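Local coordinates for tailspike protein (Acinetobacter phage vB_ApiP_P1, PDB 6E1R) that probably recognises and degrades the capsular polysaccharide of its Acinetobacter host, as a trimeric hydrolase of the phage tail, at residues T80-S94 against K110-T122. Numbering follows the deposited sequence.
Sequences TVSACGADPSASDHS and KLVVDFDLRVNTT
His93 packs against strand 117-119 at Leu117 and Arg118. Its CB lies 4.0 Å from Leu117 CD2, and the same methyl continues over one face of the imidazole. Further out, His93 ND1 accepts Arg118 N at 2.9 Å in a nearly straight bond. His93 CD2 meets Phe115 CZ at 3.7 Å. At the far end His93 NE2 makes a weak bond to the carbonyl O of Asp87. Histidine suits the place because one ring nitrogen holds the strand while the other bonds weakly back to its own loop, and the faces remain for apolar packing. The backbone adds to the grip, His93 N donating to Arg118 O.

Phe115 turns its edge toward the face of His93, the rings 75° apart in an offset edge-to-face pair. Phe115 CG sits between the backbone N and the carbonyl carbon (chi1 74°), which brings the ring against the loop. Pro88 CG covers the centre of one face of Phe115, 3.9 Å from that ring's centroid, a CH-pi contact, and Leu117 CD2 lies toward the rim of the opposite face; small Ala86 lets its methyl approach the ring edge. Val81 meets Leu117 tip to tip, CG2 to CD2 3.8 Å, as branched aliphatics fill the interior.

Nearer the start, Ser82 OG donates to Asp114 OD2 at 2.7 Å, and Val81 N bonds to Val112 O, joining Thr80 in parallel to strand 111-113. Beyond His93, Asp92 OD2 accepts both Asn120 N and Ser94 OG, while OD1 takes Ser94 N in an Asx turn leading into helix 94-106. That helix also packs on Ala86 and Leu111. A helix closing the first parallel strands in this way is consistent with the N-terminal cap of the right-handed beta-helix of phage tailspikes.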
ATOM      1  N   THR A  80       0.730 -34.280 -19.154  1.00 50.98           N
ATOM      2  CA  THR A  80       1.823 -34.436 -18.206  1.00 50.08           C
ATOM      3  C   THR A  80       3.133 -34.602 -18.963  1.00 50.75           C
ATOM      4  O   THR A  80       3.152 -35.081 -20.101  1.00 54.54           O
ATOM      5  CB  THR A  80       1.611 -35.646 -17.281  1.00 55.20           C
ATOM      6  OG1 THR A  80       1.601 -36.852 -18.057  1.00 59.21           O
ATOM      7  CG2 THR A  80       0.291 -35.525 -16.537  1.00 50.62           C
ATOM      8  N   VAL A  81       4.231 -34.191 -18.322  1.00 52.20           N
ATOM      9  CA  VAL A  81       5.543 -34.344 -18.947  1.00 54.29           C
ATOM     10  C   VAL A  81       5.883 -35.821 -19.108  1.00 56.57           C
ATOM     11  O   VAL A  81       6.636 -36.195 -20.016  1.00 53.19           O
ATOM     12  CB  VAL A  81       6.630 -33.587 -18.150  1.00 55.53           C
ATOM     13  CG1 VAL A  81       6.090 -32.270 -17.617  1.00 62.08           C
ATOM     14  CG2 VAL A  81       7.190 -34.442 -17.021  1.00 56.03           C
ATOM     15  N   SER A  82       5.339 -36.682 -18.243  1.00 46.71           N
ATOM     16  CA  SER A  82       5.561 -38.116 -18.393  1.00 48.63           C
ATOM     17  C   SER A  82       4.943 -38.640 -19.679  1.00 49.46           C
ATOM     18  O   SER A  82       5.488 -39.559 -20.300  1.00 52.80           O
ATOM     19  CB  SER A  82       4.984 -38.871 -17.194  1.00 49.72           C
ATOM     20  OG  SER A  82       5.644 -38.512 -15.994  1.00 63.75           O
ATOM     21  N   ALA A  83       3.815 -38.067 -20.096  1.00 48.83           N
ATOM     22  CA  ALA A  83       3.193 -38.441 -21.359  1.00 52.68           C
ATOM     23  C   ALA A  83       3.946 -37.917 -22.575  1.00 53.12           C
ATOM     24  O   ALA A  83       3.529 -38.202 -23.703  1.00 57.83           O
ATOM     25  CB  ALA A  83       1.746 -37.943 -21.392  1.00 49.27           C
ATOM     26  N   CYS A  84       5.030 -37.166 -22.386  1.00 53.31           N
ATOM     27  CA  CYS A  84       5.822 -36.648 -23.493  1.00 55.29           C
ATOM     28  C   CYS A  84       7.204 -37.284 -23.579  1.00 59.19           C
ATOM     29  O   CYS A  84       8.063 -36.777 -24.308  1.00 61.84           O
ATOM     30  CB  CYS A  84       5.949 -35.127 -23.386  1.00 52.92           C
ATOM     31  SG  CYS A  84       4.370 -34.246 -23.432  1.00 53.56           S
ATOM     32  N   GLY A  85       7.443 -38.373 -22.854  1.00 61.11           N
ATOM     33  CA  GLY A  85       8.707 -39.076 -22.922  1.00 62.79           C
ATOM     34  C   GLY A  85       9.610 -38.935 -21.715  1.00 64.44           C
ATOM     35  O   GLY A  85      10.754 -39.403 -21.768  1.00 70.04           O
ATOM     36  N   ALA A  86       9.147 -38.309 -20.637  1.00 56.13           N
ATOM     37  CA  ALA A  86       9.971 -38.139 -19.445  1.00 54.31           C
ATOM     38  C   ALA A  86      10.096 -39.476 -18.727  1.00 55.19           C
ATOM     39  O   ALA A  86       9.107 -40.012 -18.217  1.00 58.84           O
ATOM     40  CB  ALA A  86       9.371 -37.078 -18.530  1.00 47.66           C
ATOM     41  N   ASP A  87      11.313 -40.015 -18.681  1.00 56.86           N
ATOM     42  CA  ASP A  87      11.548 -41.316 -18.077  1.00 62.43           C
ATOM     43  C   ASP A  87      12.042 -41.118 -16.654  1.00 62.38           C
ATOM     44  O   ASP A  87      13.140 -40.573 -16.461  1.00 62.84           O
ATOM     45  CB  ASP A  87      12.569 -42.107 -18.894  1.00 67.39           C
ATOM     46  CG  ASP A  87      12.686 -43.551 -18.450  1.00 69.58           C
ATOM     47  OD1 ASP A  87      11.888 -43.983 -17.594  1.00 71.48           O
ATOM     48  OD2 ASP A  87      13.578 -44.257 -18.966  1.00 71.33           O
ATOM     49  N   PRO A  88      11.279 -41.523 -15.635  1.00 61.10           N
ATOM     50  CA  PRO A  88      11.747 -41.340 -14.251  1.00 61.12           C
ATOM     51  C   PRO A  88      13.036 -42.076 -13.937  1.00 62.64           C
ATOM     52  O   PRO A  88      13.796 -41.629 -13.068  1.00 66.12           O
ATOM     53  CB  PRO A  88      10.574 -41.874 -13.415  1.00 58.82           C
ATOM     54  CG  PRO A  88       9.381 -41.752 -14.314  1.00 55.66           C
ATOM     55  CD  PRO A  88       9.896 -42.023 -15.695  1.00 55.44           C
ATOM     56  N   SER A  89      13.311 -43.194 -14.612  1.00 59.20           N
ATOM     57  CA  SER A  89      14.553 -43.919 -14.384  1.00 62.92           C
ATOM     58  C   SER A  89      15.737 -43.310 -15.123  1.00 64.64           C
ATOM     59  O   SER A  89      16.885 -43.618 -14.785  1.00 68.42           O
ATOM     60  CB  SER A  89      14.391 -45.387 -14.792  1.00 63.96           C
ATOM     61  OG  SER A  89      13.874 -45.498 -16.106  1.00 66.12           O
ATOM     62  N   ALA A  90      15.488 -42.456 -16.110  1.00 59.03           N
ATOM     63  CA  ALA A  90      16.564 -41.849 -16.880  1.00 58.75           C
ATOM     64  C   ALA A  90      17.195 -40.691 -16.117  1.00 57.29           C
ATOM     65  O   ALA A  90      16.561 -40.051 -15.273  1.00 55.74           O
ATOM     66  CB  ALA A  90      16.050 -41.360 -18.233  1.00 57.55           C
ATOM     67  N   SER A  91      18.464 -40.426 -16.426  1.00 57.95           N
ATOM     68  CA  SER A  91      19.202 -39.350 -15.780  1.00 59.54           C
ATOM     69  C   SER A  91      18.896 -37.979 -16.368  1.00 61.40           C
ATOM     70  O   SER A  91      19.240 -36.969 -15.743  1.00 64.18           O
ATOM     71  CB  SER A  91      20.707 -39.617 -15.872  1.00 58.79           C
ATOM     72  OG  SER A  91      21.052 -40.824 -15.216  1.00 66.72           O
ATOM     73  N   ASP A  92      18.264 -37.913 -17.537  1.00 61.30           N
ATOM     74  CA  ASP A  92      17.984 -36.639 -18.180  1.00 59.38           C
ATOM     75  C   ASP A  92      16.567 -36.627 -18.732  1.00 58.37           C
ATOM     76  O   ASP A  92      16.049 -37.651 -19.188  1.00 55.58           O
ATOM     77  CB  ASP A  92      18.982 -36.339 -19.304  1.00 63.50           C
ATOM     78  CG  ASP A  92      18.724 -35.003 -19.960  1.00 64.27           C
ATOM     79  OD1 ASP A  92      18.221 -34.983 -21.103  1.00 66.27           O
ATOM     80  OD2 ASP A  92      18.986 -33.970 -19.310  1.00 64.15           O
ATOM     81  N   HIS A  93      15.946 -35.444 -18.686  1.00 52.00           N
ATOM     82  CA  HIS A  93      14.602 -35.238 -19.212  1.00 50.58           C
ATOM     83  C   HIS A  93      14.527 -33.997 -20.095  1.00 47.61           C
ATOM     84  O   HIS A  93      13.446 -33.421 -20.252  1.00 45.01           O
ATOM     85  CB  HIS A  93      13.589 -35.134 -18.068  1.00 51.71           C
ATOM     86  CG  HIS A  93      13.762 -36.182 -17.012  1.00 59.83           C
ATOM     87  ND1 HIS A  93      14.539 -35.987 -15.892  1.00 61.08           N
ATOM     88  CD2 HIS A  93      13.265 -37.437 -16.911  1.00 63.75           C
ATOM     89  CE1 HIS A  93      14.510 -37.074 -15.142  1.00 63.40           C
ATOM     90  NE2 HIS A  93      13.744 -37.970 -15.738  1.00 63.91           N
ATOM     91  N   SER A  94      15.654 -33.575 -20.674  1.00 51.05           N
ATOM     92  CA  SER A  94      15.691 -32.325 -21.429  1.00 55.48           C
ATOM     93  C   SER A  94      14.833 -32.408 -22.686  1.00 55.69           C
ATOM     94  O   SER A  94      13.929 -31.589 -22.891  1.00 54.79           O
ATOM     95  CB  SER A  94      17.136 -31.973 -21.787  1.00 60.50           C
ATOM     96  OG  SER A  94      17.967 -31.990 -20.640  1.00 67.31           O
ATOM     97  N   LYS A 110      -2.641 -26.454 -20.412  1.00 44.31           N
ATOM     98  CA  LYS A 110      -1.641 -26.385 -19.359  1.00 42.59           C
ATOM     99  C   LYS A 110      -0.793 -27.652 -19.325  1.00 46.49           C
ATOM    100  O   LYS A 110      -1.230 -28.736 -19.723  1.00 54.76           O
ATOM    101  CB  LYS A 110      -2.298 -26.162 -17.996  1.00 39.35           C
ATOM    102  CG  LYS A 110      -3.051 -27.356 -17.438  1.00 40.64           C
ATOM    103  CD  LYS A 110      -3.625 -27.021 -16.070  1.00 49.95           C
ATOM    104  CE  LYS A 110      -4.202 -28.242 -15.378  1.00 55.23           C
ATOM    105  NZ  LYS A 110      -4.663 -27.915 -14.000  1.00 60.10           N
ATOM    106  N   LEU A 111       0.436 -27.500 -18.847  1.00 44.47           N
ATOM    107  CA  LEU A 111       1.370 -28.600 -18.680  1.00 40.97           C
ATOM    108  C   LEU A 111       1.582 -28.862 -17.195  1.00 43.15           C
ATOM    109  O   LEU A 111       1.672 -27.925 -16.397  1.00 50.16           O
ATOM    110  CB  LEU A 111       2.708 -28.292 -19.356  1.00 38.69           C
ATOM    111  CG  LEU A 111       3.806 -29.348 -19.229  1.00 41.71           C
ATOM    112  CD1 LEU A 111       3.383 -30.655 -19.882  1.00 40.62           C
ATOM    113  CD2 LEU A 111       5.105 -28.833 -19.823  1.00 49.47           C
ATOM    114  N   VAL A 112       1.650 -30.137 -16.826  1.00 45.34           N
ATOM    115  CA  VAL A 112       1.785 -30.548 -15.434  1.00 45.24           C
ATOM    116  C   VAL A 112       3.033 -31.408 -15.305  1.00 48.22           C
ATOM    117  O   VAL A 112       3.207 -32.377 -16.054  1.00 52.71           O
ATOM    118  CB  VAL A 112       0.544 -31.318 -14.945  1.00 48.45           C
ATOM    119  CG1 VAL A 112       0.785 -31.887 -13.556  1.00 47.28           C
ATOM    120  CG2 VAL A 112      -0.677 -30.412 -14.953  1.00 50.97           C
ATOM    121  N   VAL A 113       3.891 -31.059 -14.354  1.00 47.57           N
ATOM    122  CA  VAL A 113       5.091 -31.828 -14.051  1.00 49.45           C
ATOM    123  C   VAL A 113       4.745 -32.747 -12.887  1.00 54.54           C
ATOM    124  O   VAL A 113       4.520 -32.286 -11.763  1.00 57.85           O
ATOM    125  CB  VAL A 113       6.280 -30.917 -13.717  1.00 46.16           C
ATOM    126  CG1 VAL A 113       7.565 -31.727 -13.646  1.00 47.11           C
ATOM    127  CG2 VAL A 113       6.400 -29.805 -14.743  1.00 39.72           C
ATOM    128  N   ASP A 114       4.703 -34.050 -13.154  1.00 54.03           N
ATOM    129  CA  ASP A 114       4.236 -35.026 -12.180  1.00 56.24           C
ATOM    130  C   ASP A 114       5.362 -35.728 -11.431  1.00 55.02           C
ATOM    131  O   ASP A 114       5.084 -36.446 -10.465  1.00 56.84           O
ATOM    132  CB  ASP A 114       3.331 -36.058 -12.866  1.00 59.37           C
ATOM    133  CG  ASP A 114       3.909 -36.563 -14.171  1.00 64.47           C
ATOM    134  OD1 ASP A 114       4.758 -35.860 -14.758  1.00 61.67           O
ATOM    135  OD2 ASP A 114       3.497 -37.655 -14.618  1.00 68.67           O
ATOM    136  N   PHE A 115       6.614 -35.549 -11.849  1.00 52.21           N
ATOM    137  CA  PHE A 115       7.750 -36.016 -11.068  1.00 53.97           C
ATOM    138  C   PHE A 115       8.923 -35.079 -11.317  1.00 53.35           C
ATOM    139  O   PHE A 115       8.962 -34.355 -12.315  1.00 53.93           O
ATOM    140  CB  PHE A 115       8.118 -37.470 -11.397  1.00 57.94           C
ATOM    141  CG  PHE A 115       8.800 -37.647 -12.725  1.00 59.42           C
ATOM    142  CD1 PHE A 115       8.060 -37.757 -13.891  1.00 58.40           C
ATOM    143  CD2 PHE A 115      10.181 -37.728 -12.805  1.00 60.80           C
ATOM    144  CE1 PHE A 115       8.685 -37.929 -15.111  1.00 57.53           C
ATOM    145  CE2 PHE A 115      10.812 -37.897 -14.022  1.00 59.48           C
ATOM    146  CZ  PHE A 115      10.063 -38.000 -15.177  1.00 56.86           C
ATOM    147  N   ASP A 116       9.884 -35.100 -10.395  1.00 55.42           N
ATOM    148  CA  ASP A 116      10.996 -34.160 -10.457  1.00 52.44           C
ATOM    149  C   ASP A 116      11.863 -34.447 -11.675  1.00 51.90           C
ATOM    150  O   ASP A 116      12.290 -35.585 -11.896  1.00 59.22           O
ATOM    151  CB  ASP A 116      11.828 -34.230  -9.177  1.00 54.76           C
ATOM    152  CG  ASP A 116      11.045 -33.807  -7.947  1.00 57.47           C
ATOM    153  OD1 ASP A 116      10.058 -33.056  -8.098  1.00 57.11           O
ATOM    154  OD2 ASP A 116      11.416 -34.225  -6.830  1.00 57.70           O
ATOM    155  N   LEU A 117      12.132 -33.408 -12.457  1.00 48.20           N
ATOM    156  CA  LEU A 117      12.896 -33.533 -13.687  1.00 50.18           C
ATOM    157  C   LEU A 117      14.341 -33.104 -13.473  1.00 49.43           C
ATOM    158  O   LEU A 117      14.647 -32.274 -12.613  1.00 43.01           O
ATOM    159  CB  LEU A 117      12.265 -32.694 -14.800  1.00 48.12           C
ATOM    160  CG  LEU A 117      10.815 -33.032 -15.154  1.00 42.49           C
ATOM    161  CD1 LEU A 117      10.337 -32.191 -16.325  1.00 41.44           C
ATOM    162  CD2 LEU A 117      10.671 -34.512 -15.457  1.00 44.36           C
ATOM    163  N   ARG A 118      15.231 -33.683 -14.276  1.00 50.17           N
ATOM    164  CA  ARG A 118      16.643 -33.324 -14.296  1.00 45.59           C
ATOM    165  C   ARG A 118      17.047 -33.107 -15.745  1.00 51.71           C
ATOM    166  O   ARG A 118      16.863 -33.996 -16.581  1.00 57.98           O
ATOM    167  CB  ARG A 118      17.495 -34.422 -13.651  1.00 47.72           C
ATOM    168  CG  ARG A 118      17.112 -34.730 -12.212  1.00 47.99           C
ATOM    169  CD  ARG A 118      18.014 -35.791 -11.603  1.00 50.36           C
ATOM    170  NE  ARG A 118      19.350 -35.283 -11.315  1.00 57.31           N
ATOM    171  CZ  ARG A 118      19.675 -34.630 -10.204  1.00 64.53           C
ATOM    172  NH1 ARG A 118      18.757 -34.401  -9.273  1.00 65.24           N
ATOM    173  NH2 ARG A 118      20.917 -34.203 -10.022  1.00 70.93           N
ATOM    174  N   VAL A 119      17.593 -31.930 -16.043  1.00 51.28           N
ATOM    175  CA  VAL A 119      17.857 -31.510 -17.413  1.00 49.02           C
ATOM    176  C   VAL A 119      19.302 -31.043 -17.528  1.00 51.01           C
ATOM    177  O   VAL A 119      19.838 -30.411 -16.611  1.00 53.17           O
ATOM    178  CB  VAL A 119      16.882 -30.402 -17.874  1.00 46.65           C
ATOM    179  CG1 VAL A 119      15.454 -30.929 -17.902  1.00 44.28           C
ATOM    180  CG2 VAL A 119      16.981 -29.180 -16.969  1.00 41.85           C
ATOM    181  N   ASN A 120      19.933 -31.365 -18.658  1.00 55.47           N
ATOM    182  CA  ASN A 120      21.275 -30.894 -18.965  1.00 60.54           C
ATOM    183  C   ASN A 120      21.298 -30.004 -20.197  1.00 60.57           C
ATOM    184  O   ASN A 120      22.369 -29.512 -20.572  1.00 67.86           O
ATOM    185  CB  ASN A 120      22.241 -32.072 -19.170  1.00 65.90           C
ATOM    186  CG  ASN A 120      21.893 -32.913 -20.383  1.00 75.62           C
ATOM    187  OD1 ASN A 120      20.786 -32.841 -20.913  1.00 77.45           O
ATOM    188  ND2 ASN A 120      22.846 -33.723 -20.829  1.00 81.19           N
ATOM    189  N   THR A 121      20.151 -29.792 -20.839  1.00 54.66           N
ATOM    190  CA  THR A 121      20.032 -28.912 -21.990  1.00 59.22           C
ATOM    191  C   THR A 121      18.864 -27.963 -21.766  1.00 58.16           C
ATOM    192  O   THR A 121      17.836 -28.352 -21.201  1.00 61.61           O
ATOM    193  CB  THR A 121      19.824 -29.723 -23.279  1.00 47.44           C
ATOM    194  OG1 THR A 121      20.939 -30.602 -23.472  1.00 71.43           O
ATOM    195  CG2 THR A 121      19.690 -28.810 -24.489  1.00 47.38           C
ATOM    196  N   THR A 122      19.030 -26.716 -22.202  1.00 50.49           N
ATOM    197  CA  THR A 122      18.025 -25.697 -21.954  1.00 49.32           C
ATOM    198  C   THR A 122      16.747 -25.989 -22.735  1.00 42.85           C
ATOM    199  O   THR A 122      16.731 -26.754 -23.703  1.00 46.30           O
ATOM    200  CB  THR A 122      18.552 -24.310 -22.327  1.00 51.04           C
ATOM    201  OG1 THR A 122      17.613 -23.314 -21.898  1.00 48.52           O
ATOM    202  CG2 THR A 122      18.750 -24.196 -23.831  1.00 42.40           C
TER
HETATM  203  O   HOH W   1      20.722 -36.899 -13.136  1.00 30.06           O